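Local coordinates for UTP-glucose-1-phosphate uridylyltransferase 2 (Trypanosoma brucei, PDB 3GUE) that probably catalyses the transfer of a uridylyl group from UTP to alpha-D-glucose 1-phosphate, yielding UDP-glucose and diphosphate, at the uridine-5'-diphosphate-glucose site. Numbering follows the deposited sequence.

The uridine-5'-diphosphate-glucose site. Residues 82-85, 96, 131, 162, 188-191, 219-221, 256-257, 278, 280, 301-304, 372, 376. With UPG (uridine-5'-diphosphate-glucose), chain B.
UDP-glucose, the product of the uridylyltransferase reaction, lies buried in the active-site pocket of this UDPGP-family enzyme, which reads base, diphosphate and sugar by different means. Uracil is recognised along its polar rim. Gln162, extended beyond CG, offers its amide oxygen OE1 to base N3 at 2.7 Å, in the carbonyl plane and on a lone pair, while the backbone N-H groups of Gly84 and Gly190 bond to carbonyl oxygens O2 and O4, respectively. Gly84 also packs against one face of the base. The His191 ring stands edge-to-face to the uracil ring of UPG, the two planes 78° apart. Backbone amides of Gly85 and Gly220 hold ribose hydroxyls O2C and O3C, respectively.

At the diphosphate a salt bridge and a hydrogen bond share the work. Lys376, its chain bent at chi2 and chi3, brings NZ to within 2.8 Å of alpha-phosphate O1A; the same ammonium bridges to Asp221 OD2, approached from above the carboxylate plane, and bonds to glucose O6'. His191 has CG in the crowded position between its backbone N and carbonyl carbon (chi1 46°), which points NE2 at beta-phosphate O1B, 2.6 Å away, nearly straight and in the ring plane. The phosphate's charge would favour a protonated imidazole.

Glucose is held by hydroxyl-specific bonds. Glu280 spans two neighbours: OE2 takes O3' on its syn lone pair, whereas O2' donates to OE1 from above the carboxylate plane. Asn302 ND2 also donates to O3', and at O4' the Asn302 carbonyl O accepts at 2.5 Å while Gly257 N donates almost linearly (175° at H). Such pairing of donor and acceptor on one hydroxyl should favour the gluco configuration at C4'. Phe372 turns its edge to O6'.

Contacts between neighbouring amides fix their rotation: Asn304, whose amide carbon CG packs on glucose C2', donates from ND2 to a lone pair of Asn219 OD1 at 2.9 Å, thereby setting the amide flip that directs Asn219 ND2, in its own plane, to glucose ring oxygen O5' at 2.9 Å.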
loop_
_atom_site.group_PDB
_atom_site.type_symbol
_atom_site.label_atom_id
_atom_site.label_comp_id
_atom_site.label_asym_id
_atom_site.label_seq_id
_atom_site.Cartn_x
_atom_site.Cartn_y
_atom_site.Cartn_z
ATOM N N LEU A 82 -4.169 -1.593 -6.728
ATOM C CA LEU A 82 -4.980 -1.415 -5.521
ATOM C C LEU A 82 -5.370 0.082 -5.393
ATOM O O LEU A 82 -4.537 0.972 -5.577
ATOM C CB LEU A 82 -4.219 -1.894 -4.276
ATOM C CG LEU A 82 -3.690 -3.343 -4.279
ATOM C CD1 LEU A 82 -2.887 -3.691 -3.003
ATOM C CD2 LEU A 82 -4.809 -4.395 -4.542
ATOM N N ASN A 83 -6.623 0.345 -5.043
ATOM C CA ASN A 83 -7.145 1.723 -5.018
ATOM C C ASN A 83 -8.285 1.905 -3.998
ATOM O O ASN A 83 -9.117 2.800 -4.139
ATOM C CB ASN A 83 -7.602 2.093 -6.444
ATOM C CG ASN A 83 -7.867 3.583 -6.619
ATOM O OD1 ASN A 83 -7.057 4.433 -6.225
ATOM N ND2 ASN A 83 -9.019 3.901 -7.159
ATOM N N GLY A 84 -8.297 1.057 -2.963
ATOM C CA GLY A 84 -9.455 0.906 -2.069
ATOM C C GLY A 84 -9.281 1.524 -0.696
ATOM O O GLY A 84 -10.247 1.664 0.038
ATOM N N GLY A 85 -8.066 1.938 -0.353
ATOM C CA GLY A 85 -7.814 2.482 0.980
ATOM C C GLY A 85 -8.344 3.901 1.122
ATOM O O GLY A 85 -8.638 4.573 0.125
ATOM N N LYS A 96 -6.254 8.362 -2.165
ATOM C CA LYS A 96 -4.920 8.988 -2.219
ATOM C C LYS A 96 -4.372 9.070 -3.650
ATOM O O LYS A 96 -3.561 9.908 -3.931
ATOM C CB LYS A 96 -3.939 8.224 -1.327
ATOM C CG LYS A 96 -2.546 8.821 -1.231
ATOM C CD LYS A 96 -1.602 7.814 -0.600
ATOM C CE LYS A 96 -1.868 7.693 0.902
ATOM N NZ LYS A 96 -1.345 6.414 1.481
ATOM N N MET A 131 -8.843 -1.927 -7.979
ATOM C CA MET A 131 -9.675 -2.355 -6.884
ATOM C C MET A 131 -10.084 -1.136 -6.077
ATOM O O MET A 131 -9.261 -0.518 -5.369
ATOM C CB MET A 131 -8.972 -3.376 -6.004
ATOM C CG MET A 131 -9.905 -4.015 -4.963
ATOM S SD MET A 131 -9.184 -5.426 -4.140
ATOM C CE MET A 131 -8.255 -4.652 -2.786
ATOM N N GLN A 162 -14.356 -3.941 -4.009
ATOM C CA GLN A 162 -14.115 -4.772 -2.865
ATOM C C GLN A 162 -15.283 -4.643 -1.883
ATOM O O GLN A 162 -16.272 -3.943 -2.135
ATOM C CB GLN A 162 -12.753 -4.454 -2.224
ATOM C CG GLN A 162 -12.649 -3.121 -1.471
ATOM C CD GLN A 162 -11.312 -3.010 -0.753
ATOM O OE1 GLN A 162 -10.512 -2.120 -1.038
ATOM N NE2 GLN A 162 -11.041 -3.951 0.130
ATOM N N PRO A 188 -13.132 -0.592 4.290
ATOM C CA PRO A 188 -12.722 -1.710 3.421
ATOM C C PRO A 188 -11.838 -2.632 4.272
ATOM O O PRO A 188 -11.045 -2.119 5.071
ATOM C CB PRO A 188 -11.892 -1.027 2.313
ATOM C CG PRO A 188 -11.475 0.299 2.891
ATOM C CD PRO A 188 -12.636 0.698 3.775
ATOM N N PRO A 189 -11.973 -3.965 4.121
ATOM C CA PRO A 189 -11.291 -4.872 5.064
ATOM C C PRO A 189 -9.792 -5.187 4.790
ATOM O O PRO A 189 -9.307 -6.249 5.197
ATOM C CB PRO A 189 -12.130 -6.139 4.964
ATOM C CG PRO A 189 -12.721 -6.123 3.589
ATOM C CD PRO A 189 -12.769 -4.703 3.108
ATOM N N GLY A 190 -9.094 -4.296 4.087
ATOM C CA GLY A 190 -7.665 -4.474 3.744
ATOM C C GLY A 190 -7.560 -4.914 2.300
ATOM O O GLY A 190 -8.535 -5.399 1.752
ATOM N N HIS A 191 -6.396 -4.698 1.676
ATOM C CA HIS A 191 -6.076 -5.250 0.365
ATOM C C HIS A 191 -5.990 -6.805 0.330
ATOM O O HIS A 191 -6.104 -7.405 -0.730
ATOM C CB HIS A 191 -4.848 -4.533 -0.278
ATOM C CG HIS A 191 -3.692 -4.338 0.669
ATOM N ND1 HIS A 191 -2.942 -5.384 1.155
ATOM C CD2 HIS A 191 -3.212 -3.224 1.277
ATOM C CE1 HIS A 191 -2.028 -4.927 2.001
ATOM N NE2 HIS A 191 -2.175 -3.616 2.098
ATOM N N ASN A 219 0.527 -1.481 -5.205
ATOM C CA ASN A 219 -0.067 -0.375 -4.512
ATOM C C ASN A 219 -0.393 0.779 -5.438
ATOM O O ASN A 219 0.412 1.138 -6.298
ATOM C CB ASN A 219 0.885 0.097 -3.393
ATOM C CG ASN A 219 0.899 -0.835 -2.184
ATOM O OD1 ASN A 219 0.054 -1.730 -2.048
ATOM N ND2 ASN A 219 1.848 -0.601 -1.280
ATOM N N GLY A 220 -1.578 1.369 -5.291
ATOM C CA GLY A 220 -1.878 2.600 -6.060
ATOM C C GLY A 220 -0.922 3.778 -5.877
ATOM O O GLY A 220 -0.800 4.627 -6.760
ATOM N N ASP A 221 -0.275 3.844 -4.717
ATOM C CA ASP A 221 0.713 4.896 -4.374
ATOM C C ASP A 221 2.142 4.641 -4.911
ATOM O O ASP A 221 2.981 5.543 -4.913
ATOM C CB ASP A 221 0.770 5.114 -2.858
ATOM C CG ASP A 221 1.230 3.862 -2.097
ATOM O OD1 ASP A 221 2.435 3.741 -1.809
ATOM O OD2 ASP A 221 0.397 2.988 -1.818
ATOM N N GLY A 256 4.632 -0.408 6.880
ATOM C CA GLY A 256 4.330 -1.446 5.911
ATOM C C GLY A 256 4.676 -2.764 6.573
ATOM O O GLY A 256 4.461 -2.932 7.768
ATOM N N GLY A 257 5.208 -3.710 5.803
ATOM C CA GLY A 257 5.587 -5.006 6.350
ATOM C C GLY A 257 6.960 -5.528 5.963
ATOM O O GLY A 257 7.418 -5.304 4.856
ATOM N N LEU A 278 4.702 -12.509 7.106
ATOM C CA LEU A 278 4.724 -11.080 6.851
ATOM C C LEU A 278 4.287 -10.417 8.149
ATOM O O LEU A 278 3.232 -10.754 8.712
ATOM C CB LEU A 278 3.802 -10.742 5.677
ATOM C CG LEU A 278 3.553 -9.285 5.269
ATOM C CD1 LEU A 278 4.810 -8.648 4.716
ATOM C CD2 LEU A 278 2.414 -9.261 4.193
ATOM N N GLU A 280 3.154 -6.951 9.419
ATOM C CA GLU A 280 2.721 -5.572 9.116
ATOM C C GLU A 280 2.877 -4.660 10.328
ATOM O O GLU A 280 2.999 -5.137 11.452
ATOM C CB GLU A 280 1.271 -5.554 8.671
ATOM C CG GLU A 280 0.974 -6.266 7.343
ATOM C CD GLU A 280 1.555 -5.552 6.139
ATOM O OE1 GLU A 280 1.035 -4.502 5.709
ATOM O OE2 GLU A 280 2.525 -6.065 5.605
ATOM N N PHE A 301 11.988 -5.793 2.912
ATOM C CA PHE A 301 10.741 -5.032 3.057
ATOM C C PHE A 301 9.841 -5.297 1.857
ATOM O O PHE A 301 10.246 -5.101 0.725
ATOM C CB PHE A 301 11.066 -3.521 3.164
ATOM C CG PHE A 301 10.023 -2.707 3.896
ATOM C CD1 PHE A 301 9.925 -2.748 5.290
ATOM C CD2 PHE A 301 9.171 -1.866 3.200
ATOM C CE1 PHE A 301 8.978 -1.983 5.949
ATOM C CE2 PHE A 301 8.222 -1.101 3.861
ATOM C CZ PHE A 301 8.124 -1.147 5.226
ATOM N N ASN A 302 8.613 -5.738 2.133
ATOM C CA ASN A 302 7.609 -5.962 1.104
ATOM C C ASN A 302 7.240 -4.675 0.322
ATOM O O ASN A 302 6.861 -3.658 0.921
ATOM C CB ASN A 302 6.359 -6.587 1.743
ATOM C CG ASN A 302 5.251 -6.814 0.752
ATOM O OD1 ASN A 302 5.504 -7.064 -0.468
ATOM N ND2 ASN A 302 3.992 -6.746 1.246
ATOM N N THR A 303 7.382 -4.739 -1.003
ATOM C CA THR A 303 7.014 -3.649 -1.901
ATOM C C THR A 303 5.504 -3.678 -2.167
ATOM O O THR A 303 4.943 -2.690 -2.616
ATOM C CB THR A 303 7.720 -3.738 -3.264
ATOM O OG1 THR A 303 7.226 -4.870 -3.990
ATOM C CG2 THR A 303 9.274 -3.814 -3.154
ATOM N N ASN A 304 4.878 -4.831 -1.907
ATOM C CA ASN A 304 3.465 -5.138 -2.269
ATOM C C ASN A 304 3.262 -5.262 -3.810
ATOM O O ASN A 304 2.139 -5.323 -4.294
ATOM C CB ASN A 304 2.440 -4.196 -1.567
ATOM C CG ASN A 304 1.253 -4.982 -0.894
ATOM O OD1 ASN A 304 1.399 -6.165 -0.557
ATOM N ND2 ASN A 304 0.093 -4.328 -0.730
ATOM N N PHE A 372 10.023 0.611 -6.413
ATOM C CA PHE A 372 9.325 0.869 -5.158
ATOM C C PHE A 372 9.561 2.346 -4.741
ATOM O O PHE A 372 10.638 2.684 -4.293
ATOM C CB PHE A 372 9.830 -0.131 -4.084
ATOM C CG PHE A 372 9.159 -0.002 -2.727
ATOM C CD1 PHE A 372 7.777 -0.148 -2.590
ATOM C CD2 PHE A 372 9.922 0.200 -1.578
ATOM C CE1 PHE A 372 7.169 -0.044 -1.345
ATOM C CE2 PHE A 372 9.321 0.294 -0.319
ATOM C CZ PHE A 372 7.943 0.166 -0.198
ATOM N N LYS A 376 3.078 6.352 1.879
ATOM C CA LYS A 376 2.219 5.984 3.002
ATOM C C LYS A 376 1.909 7.222 3.839
ATOM O O LYS A 376 0.842 7.313 4.477
ATOM C CB LYS A 376 2.929 4.979 3.932
ATOM C CG LYS A 376 3.627 3.832 3.268
ATOM C CD LYS A 376 2.628 2.829 2.760
ATOM C CE LYS A 376 2.435 2.950 1.268
ATOM N NZ LYS A 376 1.742 1.729 0.783
HETATM N N1 UPG B . -5.992 -0.637 -0.117
HETATM C C2 UPG B . -7.111 -1.256 -0.710
HETATM N N3 UPG B . -8.062 -1.794 0.139
HETATM C C4 UPG B . -7.960 -1.753 1.509
HETATM C C5 UPG B . -6.841 -1.158 2.107
HETATM C C6 UPG B . -5.850 -0.600 1.306
HETATM O O2 UPG B . -7.315 -1.325 -1.932
HETATM O O4 UPG B . -8.880 -2.254 2.168
HETATM C C1C UPG B . -4.929 -0.042 -0.990
HETATM C C2C UPG B . -4.403 1.370 -0.715
HETATM O O2C UPG B . -5.279 2.359 -1.274
HETATM C C3C UPG B . -3.086 1.313 -1.484
HETATM C C4C UPG B . -2.606 -0.102 -1.204
HETATM O O4C UPG B . -3.773 -0.882 -0.828
HETATM O O3C UPG B . -3.359 1.421 -2.880
HETATM C C5C UPG B . -1.604 -0.146 -0.004
HETATM O O5C UPG B . -2.185 0.168 1.233
HETATM P PA UPG B . -1.404 1.081 2.311
HETATM O O1A UPG B . -0.900 2.247 1.530
HETATM O O2A UPG B . -2.208 1.311 3.516
HETATM O O3A UPG B . -0.106 0.135 2.667
HETATM P PB UPG B . 0.007 -0.988 3.840
HETATM O O1B UPG B . -1.132 -1.911 3.700
HETATM O O2B UPG B . 0.292 -0.355 5.166
HETATM O O3B UPG B . 1.402 -1.650 3.402
HETATM C "C1'" UPG B . 1.474 -2.370 2.117
HETATM C "C2'" UPG B . 1.873 -3.814 2.386
HETATM C "C3'" UPG B . 3.203 -3.794 3.130
HETATM C "C4'" UPG B . 4.258 -3.110 2.245
HETATM C "C5'" UPG B . 3.797 -1.679 1.867
HETATM C "C6'" UPG B . 4.654 -1.122 0.761
HETATM O "O2'" UPG B . 0.886 -4.489 3.188
HETATM O "O3'" UPG B . 3.555 -5.119 3.487
HETATM O "O4'" UPG B . 5.509 -3.054 2.912
HETATM O "O5'" UPG B . 2.445 -1.651 1.332
HETATM O "O6'" UPG B . 4.471 0.294 0.693
HETATM O O HOH W 1 -1.708 -3.822 5.392
HETATM O O HOH W 2 0.790 -6.952 1.787
HETATM O O HOH W 3 3.834 1.189 -1.878
#